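PDB 4GN5: OBody AM3L15 from Pyrobaculum aerophilum, which is an engineered OB-fold binding protein, built on a probable nucleic-acid-binding domain, that docks onto the chain of another protein. Local coordinates for residues A[50-63]-A[91-103]. Sequence-based numbering, arbitrary orientation. Where two conformers were deposited one is given.
Sequences VPVYLERGKTPDHL and DTGVEIFPSEIWI
Tyr-53 meets Phe-97, Glu-95 and Thr-92 in turn along its length. Its CB sits over one face of the Phe-97 ring, 4.1 Å from the centroid, in a CH-pi contact. With CG beside the backbone N and opposite the carbonyl carbon (chi1 -78°), the phenol then passes slantwise across the Glu-95 side chain: CD1 lies against CB of that residue, and CE1 is 3.9 Å from its CG. Farther out, the carboxylate is stacked on the ring, the two planes 28° apart and OE1 above the rim. Tyr-53 OH touches Thr-92 CG2 and is hydrogen-bonded to a water 2.7 Å away, which also lies within hydrogen-bonding distance of Asp-91 OD2, Thr-92 OG1 and Glu-95 OE1. Cutting the tyrosine back to an alanine here is likely to leave this water short of a partner and the aliphatic part of Glu-95 without its packing surface. Glu-95 OE1 also forms a salt bridge with a basic side chain of another protein's chain, and Tyr-53 itself packs on a basic side chain there. Beneath these side chains, strands 50-55 and 95-98 run in roughly the same direction, the parallel pairing that closes an OB-fold barrel. Ile-96 N donates to Pro-51 O (3.0 Å) and Tyr-53 N to Ile-96 O (2.8 Å). Pro-98 has no N-H to continue the ladder; its CD lies 3.1 Å from Tyr-53 O, a buried carbonyl with no hydrogen-bonding partner. On the inner side, Pro-98 CG packs 3.7 Å from Val-52 CG1 and also against Leu-54 CG, while Leu-63, from helix 61-67, sets CD1 3.4 Å from Pro-98 O.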
loop_
_atom_site.group_PDB
_atom_site.type_symbol
_atom_site.label_atom_id
_atom_site.label_comp_id
_atom_site.label_asym_id
_atom_site.label_seq_id
_atom_site.Cartn_x
_atom_site.Cartn_y
_atom_site.Cartn_z
ATOM N N VAL A 50 -5.112 13.984 -1.674
ATOM C CA VAL A 50 -5.646 13.334 -0.471
ATOM C C VAL A 50 -5.776 11.830 -0.725
ATOM O O VAL A 50 -6.316 11.409 -1.764
ATOM C CB VAL A 50 -6.960 13.975 -0.062
ATOM C CG1 VAL A 50 -8.034 13.757 -1.120
ATOM C CG2 VAL A 50 -7.399 13.449 1.281
ATOM N N PRO A 51 -5.305 11.000 0.223
ATOM C CA PRO A 51 -5.277 9.577 -0.117
ATOM C C PRO A 51 -6.542 8.849 0.283
ATOM O O PRO A 51 -7.030 9.001 1.421
ATOM C CB PRO A 51 -4.078 9.060 0.658
ATOM C CG PRO A 51 -4.064 9.957 1.986
ATOM C CD PRO A 51 -4.470 11.335 1.398
ATOM N N VAL A 52 -7.071 8.074 -0.648
ATOM C CA VAL A 52 -8.314 7.351 -0.454
ATOM C C VAL A 52 -7.842 5.901 -0.348
ATOM O O VAL A 52 -7.331 5.346 -1.340
ATOM C CB VAL A 52 -9.212 7.514 -1.695
ATOM C CG1 VAL A 52 -10.454 6.592 -1.680
ATOM C CG2 VAL A 52 -9.627 8.973 -1.921
ATOM N N TYR A 53 -7.979 5.308 0.840
ATOM C CA TYR A 53 -7.544 3.923 1.082
ATOM C C TYR A 53 -8.635 2.878 0.870
ATOM O O TYR A 53 -9.677 2.961 1.485
ATOM C CB TYR A 53 -7.042 3.756 2.530
ATOM C CG TYR A 53 -5.626 4.286 2.771
ATOM C CD1 TYR A 53 -5.354 5.664 2.793
ATOM C CD2 TYR A 53 -4.568 3.384 3.057
ATOM C CE1 TYR A 53 -4.014 6.137 3.048
ATOM C CE2 TYR A 53 -3.250 3.867 3.327
ATOM C CZ TYR A 53 -3.012 5.230 3.325
ATOM O OH TYR A 53 -1.727 5.658 3.566
ATOM N N LEU A 54 -8.384 1.907 0.022
ATOM C CA LEU A 54 -9.206 0.705 -0.079
ATOM C C LEU A 54 -8.425 -0.450 0.600
ATOM O O LEU A 54 -7.371 -0.811 0.109
ATOM C CB LEU A 54 -9.411 0.384 -1.570
ATOM C CG LEU A 54 -10.295 1.402 -2.267
ATOM C CD1 LEU A 54 -9.603 2.716 -2.697
ATOM C CD2 LEU A 54 -10.932 0.726 -3.402
ATOM N N GLU A 55 -8.993 -1.068 1.613
ATOM C CA GLU A 55 -8.259 -2.084 2.366
ATOM C C GLU A 55 -9.126 -3.288 2.474
ATOM O O GLU A 55 -10.267 -3.180 2.940
ATOM C CB GLU A 55 -7.957 -1.574 3.774
ATOM C CG GLU A 55 -6.851 -0.618 3.789
ATOM C CD GLU A 55 -6.352 -0.381 5.186
ATOM O OE1 GLU A 55 -6.789 0.560 5.828
ATOM O OE2 GLU A 55 -5.511 -1.138 5.667
ATOM N N ARG A 56 -8.603 -4.421 2.008
ATOM C CA ARG A 56 -9.352 -5.672 1.982
ATOM C C ARG A 56 -9.678 -5.952 3.447
ATOM O O ARG A 56 -8.849 -5.709 4.316
ATOM C CB ARG A 56 -8.500 -6.797 1.419
ATOM C CG ARG A 56 -8.469 -6.843 -0.050
ATOM C CD ARG A 56 -9.860 -7.181 -0.631
ATOM N NE ARG A 56 -9.736 -7.134 -2.076
ATOM C CZ ARG A 56 -10.739 -7.298 -2.934
ATOM N NH1 ARG A 56 -11.982 -7.532 -2.501
ATOM N NH2 ARG A 56 -10.479 -7.212 -4.229
ATOM N N GLY A 57 -10.888 -6.403 3.719
ATOM C CA GLY A 57 -11.322 -6.574 5.079
ATOM C C GLY A 57 -12.133 -5.393 5.587
ATOM O O GLY A 57 -12.907 -5.573 6.525
ATOM N N LYS A 58 -11.972 -4.223 4.968
ATOM C CA LYS A 58 -12.638 -2.975 5.336
ATOM C C LYS A 58 -13.527 -2.382 4.252
ATOM O O LYS A 58 -14.585 -1.907 4.533
ATOM C CB LYS A 58 -11.628 -1.897 5.677
ATOM C CG LYS A 58 -11.062 -1.973 7.000
ATOM C CD LYS A 58 -10.226 -0.783 7.288
ATOM C CE LYS A 58 -9.124 -1.121 8.279
ATOM N NZ LYS A 58 -8.250 0.043 8.564
ATOM N N THR A 59 -13.048 -2.375 3.024
ATOM C CA THR A 59 -13.696 -1.687 1.891
ATOM C C THR A 59 -14.560 -2.650 1.079
ATOM O O THR A 59 -14.110 -3.735 0.769
ATOM C CB THR A 59 -12.583 -1.074 0.972
ATOM O OG1 THR A 59 -11.836 -0.119 1.714
ATOM C CG2 THR A 59 -13.156 -0.426 -0.272
ATOM N N PRO A 60 -15.778 -2.249 0.660
ATOM C CA PRO A 60 -16.545 -3.249 -0.075
ATOM C C PRO A 60 -15.896 -3.708 -1.371
ATOM O O PRO A 60 -15.244 -2.907 -2.069
ATOM C CB PRO A 60 -17.879 -2.546 -0.355
ATOM C CG PRO A 60 -18.061 -1.636 0.824
ATOM C CD PRO A 60 -16.615 -1.119 1.095
ATOM N N ASP A 61 -16.070 -4.999 -1.672
ATOM C CA ASP A 61 -15.470 -5.635 -2.839
ATOM C C ASP A 61 -15.706 -4.848 -4.146
ATOM O O ASP A 61 -14.795 -4.685 -4.949
ATOM C CB ASP A 61 -16.043 -7.055 -2.983
ATOM C CG ASP A 61 -15.353 -7.891 -4.097
ATOM O OD1 ASP A 61 -14.133 -7.741 -4.350
ATOM O OD2 ASP A 61 -16.042 -8.738 -4.711
ATOM N N HIS A 62 -16.930 -4.393 -4.382
ATOM C CA HIS A 62 -17.220 -3.696 -5.649
ATOM C C HIS A 62 -16.266 -2.485 -5.918
ATOM O O HIS A 62 -15.921 -2.198 -7.078
ATOM C CB HIS A 62 -18.713 -3.329 -5.770
ATOM C CG HIS A 62 -19.150 -2.201 -4.883
ATOM N ND1 HIS A 62 -19.576 -2.395 -3.585
ATOM C CD2 HIS A 62 -19.261 -0.869 -5.121
ATOM C CE1 HIS A 62 -19.902 -1.227 -3.052
ATOM N NE2 HIS A 62 -19.710 -0.284 -3.958
ATOM N N LEU A 63 -15.836 -1.764 -4.891
ATOM C CA LEU A 63 -14.936 -0.612 -5.088
ATOM C C LEU A 63 -13.537 -0.993 -5.574
ATOM O O LEU A 63 -12.883 -0.249 -6.249
ATOM C CB LEU A 63 -14.861 0.277 -3.852
ATOM C CG LEU A 63 -16.178 0.817 -3.321
ATOM C CD1 LEU A 63 -15.987 1.675 -2.142
ATOM C CD2 LEU A 63 -16.854 1.629 -4.395
ATOM N N ASP A 91 2.240 10.130 9.073
ATOM C CA ASP A 91 2.520 10.459 7.710
ATOM C C ASP A 91 1.471 11.287 7.003
ATOM O O ASP A 91 1.741 12.447 6.701
ATOM C CB ASP A 91 2.964 9.236 6.853
ATOM C CG ASP A 91 2.052 7.973 7.024
ATOM O OD1 ASP A 91 2.532 6.873 6.725
ATOM O OD2 ASP A 91 0.878 8.043 7.444
ATOM N N THR A 92 0.342 10.670 6.631
ATOM C CA THR A 92 -0.579 11.358 5.746
ATOM C C THR A 92 -1.477 12.433 6.430
ATOM O O THR A 92 -2.020 13.344 5.740
ATOM C CB THR A 92 -1.431 10.410 4.931
ATOM O OG1 THR A 92 -2.302 9.683 5.800
ATOM C CG2 THR A 92 -0.540 9.428 4.011
ATOM N N GLY A 93 -1.673 12.323 7.752
ATOM C CA GLY A 93 -2.547 13.276 8.484
ATOM C C GLY A 93 -4.050 12.914 8.388
ATOM O O GLY A 93 -4.815 12.953 9.390
ATOM N N VAL A 94 -4.463 12.525 7.193
ATOM C CA VAL A 94 -5.795 12.067 6.939
ATOM C C VAL A 94 -5.754 10.837 6.025
ATOM O O VAL A 94 -4.756 10.628 5.254
ATOM C CB VAL A 94 -6.703 13.209 6.322
ATOM C CG1 VAL A 94 -7.004 14.362 7.357
ATOM C CG2 VAL A 94 -6.076 13.830 5.011
ATOM N N GLU A 95 -6.853 10.088 6.042
ATOM C CA GLU A 95 -7.127 8.992 5.106
ATOM C C GLU A 95 -8.626 9.090 4.845
ATOM O O GLU A 95 -9.379 9.518 5.726
ATOM C CB GLU A 95 -6.859 7.609 5.781
ATOM C CG GLU A 95 -5.417 7.512 6.375
ATOM C CD GLU A 95 -5.095 6.146 7.002
ATOM O OE1 GLU A 95 -3.913 5.819 7.136
ATOM O OE2 GLU A 95 -6.019 5.434 7.411
ATOM N N ILE A 96 -9.061 8.703 3.646
ATOM C CA ILE A 96 -10.485 8.633 3.315
ATOM C C ILE A 96 -10.757 7.166 3.002
ATOM O O ILE A 96 -10.082 6.569 2.140
ATOM C CB ILE A 96 -10.905 9.565 2.117
ATOM C CG1 ILE A 96 -10.814 11.055 2.521
ATOM C CG2 ILE A 96 -12.329 9.192 1.664
ATOM C CD1 ILE A 96 -10.879 12.092 1.391
ATOM N N PHE A 97 -11.708 6.591 3.735
ATOM C CA PHE A 97 -12.243 5.283 3.409
ATOM C C PHE A 97 -13.542 5.392 2.601
ATOM O O PHE A 97 -14.587 5.822 3.126
ATOM C CB PHE A 97 -12.353 4.385 4.693
ATOM C CG PHE A 97 -11.023 3.944 5.211
ATOM C CD1 PHE A 97 -10.441 2.744 4.767
ATOM C CD2 PHE A 97 -10.293 4.736 6.085
ATOM C CE1 PHE A 97 -9.230 2.341 5.194
ATOM C CE2 PHE A 97 -9.045 4.333 6.538
ATOM C CZ PHE A 97 -8.497 3.126 6.109
ATOM N N PRO A 98 -13.480 5.020 1.296
ATOM C CA PRO A 98 -14.582 5.283 0.404
ATOM C C PRO A 98 -15.772 4.331 0.570
ATOM O O PRO A 98 -15.609 3.140 0.876
ATOM C CB PRO A 98 -13.964 5.082 -0.981
ATOM C CG PRO A 98 -12.962 3.996 -0.772
ATOM C CD PRO A 98 -12.389 4.285 0.621
ATOM N N SER A 99 -16.948 4.876 0.303
ATOM C CA SER A 99 -18.117 4.060 0.070
ATOM C C SER A 99 -18.588 4.149 -1.387
ATOM O O SER A 99 -19.253 3.224 -1.888
ATOM C CB SER A 99 -19.223 4.476 1.009
ATOM O OG SER A 99 -19.667 5.755 0.666
ATOM N N GLU A 100 -18.275 5.243 -2.074
ATOM C CA GLU A 100 -18.601 5.330 -3.507
ATOM C C GLU A 100 -17.426 5.892 -4.294
ATOM O O GLU A 100 -16.791 6.852 -3.858
ATOM C CB GLU A 100 -19.821 6.183 -3.771
ATOM C CG GLU A 100 -21.023 5.852 -2.935
ATOM C CD GLU A 100 -22.106 6.926 -3.004
ATOM O OE1 GLU A 100 -22.058 7.815 -3.888
ATOM O OE2 GLU A 100 -23.032 6.868 -2.163
ATOM N N ILE A 101 -17.095 5.257 -5.413
ATOM C CA ILE A 101 -16.154 5.880 -6.339
ATOM C C ILE A 101 -16.812 5.992 -7.698
ATOM O O ILE A 101 -17.134 4.971 -8.300
ATOM C CB ILE A 101 -14.847 5.074 -6.459
ATOM C CG1 ILE A 101 -14.160 4.947 -5.088
ATOM C CG2 ILE A 101 -13.940 5.695 -7.571
ATOM C CD1 ILE A 101 -12.887 3.997 -5.057
ATOM N N TRP A 102 -16.971 7.206 -8.191
ATOM C CA TRP A 102 -17.570 7.444 -9.488
ATOM C C TRP A 102 -16.561 7.950 -10.519
ATOM O O TRP A 102 -15.816 8.843 -10.229
ATOM C CB TRP A 102 -18.682 8.467 -9.338
ATOM C CG TRP A 102 -19.774 8.184 -8.355
ATOM C CD1 TRP A 102 -19.789 8.465 -7.034
ATOM C CD2 TRP A 102 -21.054 7.633 -8.657
ATOM N NE1 TRP A 102 -20.979 8.096 -6.485
ATOM C CE2 TRP A 102 -21.776 7.586 -7.466
ATOM C CE3 TRP A 102 -21.655 7.171 -9.828
ATOM C CZ2 TRP A 102 -23.060 7.105 -7.411
ATOM C CZ3 TRP A 102 -22.914 6.699 -9.774
ATOM C CH2 TRP A 102 -23.612 6.663 -8.572
ATOM N N ILE A 103 -16.531 7.389 -11.705
ATOM C CA ILE A 103 -15.669 7.917 -12.725
ATOM C C ILE A 103 -16.432 8.779 -13.731
ATOM O O ILE A 103 -17.203 8.272 -14.534
ATOM C CB ILE A 103 -14.929 6.811 -13.419
ATOM C CG1 ILE A 103 -14.157 6.011 -12.380
ATOM C CG2 ILE A 103 -14.012 7.367 -14.434
ATOM C CD1 ILE A 103 -13.944 4.633 -12.700
HETATM O O HOH W 1 -1.749 6.991 5.898
HETATM O O HOH W 2 -13.707 1.703 2.566
HETATM O O HOH W 3 -20.648 2.283 -3.766
#